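Local coordinates for restriction endonuclease EcoP15I, modification subunit (Escherichia coli, PDB 4ZCF) that methylates the second adenine of the DNA site 5'-CAGCAG-3' on its N6 as a homodimer and joins the Res subunit for restriction, at the interface of chains A and B. Coordinates in Å, arbitrary orientation; residue numbers count along the deposited sequence, not the author numbering. Chains: chain A/B, Restriction endonuclease EcoP15I, modification subunit.

The interface of chains A and B. Residues chain A 389-391; chain B 237-241.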
loop_
_atom_site.group_PDB
_atom_site.type_symbol
_atom_site.label_atom_id
_atom_site.label_comp_id
_atom_site.label_asym_id
_atom_site.label_seq_id
_atom_site.Cartn_x
_atom_site.Cartn_y
_atom_site.Cartn_z
ATOM N N SER A 389 -6.040 -10.697 -14.771
ATOM C CA SER A 389 -7.109 -11.403 -14.071
ATOM C C SER A 389 -6.587 -11.863 -12.668
ATOM O O SER A 389 -5.401 -12.139 -12.529
ATOM C CB SER A 389 -7.638 -12.562 -14.908
ATOM O OG SER A 389 -8.305 -13.517 -14.083
ATOM N N SER A 390 -7.461 -11.895 -11.637
ATOM C CA SER A 390 -7.072 -12.237 -10.257
ATOM C C SER A 390 -6.707 -13.705 -10.001
ATOM O O SER A 390 -5.999 -14.001 -9.025
ATOM C CB SER A 390 -8.123 -11.762 -9.256
ATOM O OG SER A 390 -9.312 -12.531 -9.334
ATOM N N VAL A 391 -7.213 -14.622 -10.856
ATOM C CA VAL A 391 -6.967 -16.069 -10.738
ATOM C C VAL A 391 -6.090 -16.558 -11.886
ATOM O O VAL A 391 -6.558 -16.618 -13.023
ATOM C CB VAL A 391 -8.286 -16.889 -10.617
ATOM C CG1 VAL A 391 -7.995 -18.389 -10.444
ATOM C CG2 VAL A 391 -9.141 -16.367 -9.483
ATOM N N ILE B 237 -5.425 -4.765 -10.928
ATOM C CA ILE B 237 -5.845 -6.175 -10.934
ATOM C C ILE B 237 -7.371 -6.189 -11.253
ATOM O O ILE B 237 -8.089 -5.378 -10.678
ATOM C CB ILE B 237 -5.538 -6.856 -9.564
ATOM C CG1 ILE B 237 -4.014 -6.876 -9.285
ATOM C CG2 ILE B 237 -6.116 -8.277 -9.494
ATOM C CD1 ILE B 237 -3.632 -7.106 -7.924
ATOM N N ALA B 238 -7.840 -7.100 -12.168
ATOM C CA ALA B 238 -9.255 -7.399 -12.498
ATOM C C ALA B 238 -9.692 -8.490 -11.532
ATOM O O ALA B 238 -9.370 -9.672 -11.747
ATOM C CB ALA B 238 -9.387 -7.903 -13.926
ATOM N N VAL B 239 -10.343 -8.081 -10.415
ATOM C CA VAL B 239 -10.758 -8.961 -9.316
ATOM C C VAL B 239 -12.009 -9.740 -9.692
ATOM O O VAL B 239 -13.028 -9.139 -10.001
ATOM C CB VAL B 239 -10.824 -8.217 -7.966
ATOM C CG1 VAL B 239 -11.119 -9.177 -6.819
ATOM C CG2 VAL B 239 -9.507 -7.483 -7.718
ATOM N N GLU B 240 -11.893 -11.080 -9.757
ATOM C CA GLU B 240 -12.928 -11.965 -10.304
ATOM C C GLU B 240 -13.275 -13.174 -9.444
ATOM O O GLU B 240 -14.039 -14.030 -9.867
ATOM C CB GLU B 240 -12.484 -12.425 -11.699
ATOM C CG GLU B 240 -12.516 -11.331 -12.768
ATOM C CD GLU B 240 -12.015 -11.754 -14.137
ATOM O OE1 GLU B 240 -11.283 -12.765 -14.205
ATOM O OE2 GLU B 240 -12.350 -11.084 -15.141
ATOM N N HIS B 241 -12.761 -13.206 -8.232
ATOM C CA HIS B 241 -12.944 -14.280 -7.284
ATOM C C HIS B 241 -13.425 -13.766 -5.954
ATOM O O HIS B 241 -13.461 -12.558 -5.720
ATOM C CB HIS B 241 -11.645 -15.096 -7.134
ATOM C CG HIS B 241 -10.566 -14.436 -6.321
ATOM N ND1 HIS B 241 -9.746 -13.455 -6.859
ATOM C CD2 HIS B 241 -10.179 -14.668 -5.042
ATOM C CE1 HIS B 241 -8.912 -13.112 -5.892
ATOM N NE2 HIS B 241 -9.138 -13.809 -4.780
#
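A short parallel beta bridge between A:Ser389 and B:Ala238 joins the two Mod subunits, a small part of the homodimer interface. It pairs strand 388-389 of chain A with strand 237-238 of chain B. The backbone N of A:Ser390 makes a weak, bent hydrogen bond to the carbonyl O of B:Ala238, 2.9 Å away. Beyond the bridge, the A:Ser390 side chain meets the short loop between strands 237-238 and 241-248 of chain B. Its chi1 of 71° sets the hydroxyl between its own backbone N and carbonyl carbon, turned toward B:Glu240 and B:His241. There OG of A:Ser390 accepts a nearly straight hydrogen bond from the backbone N of B:Glu240 at 3.0 Å. The same OG of A:Ser390 lies 2.7 Å from ND1 of B:His241, a hydrogen bond too; which atom donates is not settled. Both bonds grip the hydroxyl, and the one to ND1 is likely to limit rotation of the imidazole. CB of A:Ser390 sits at the ring edge, in its plane. The B:Glu240 side chain, extended beyond CG, reaches back to A:Ser389. The A:Ser389 hydroxyl OG donates to OE1 of B:Glu240 at 3.1 Å, from above the carboxylate plane. An alanine in place of B:Glu240 would probably leave the A:Ser389 hydroxyl without this acceptor and freer to turn. Next along chain A, methyl CG2 of A:Val391 packs against CB of B:His241 at 3.7 Å.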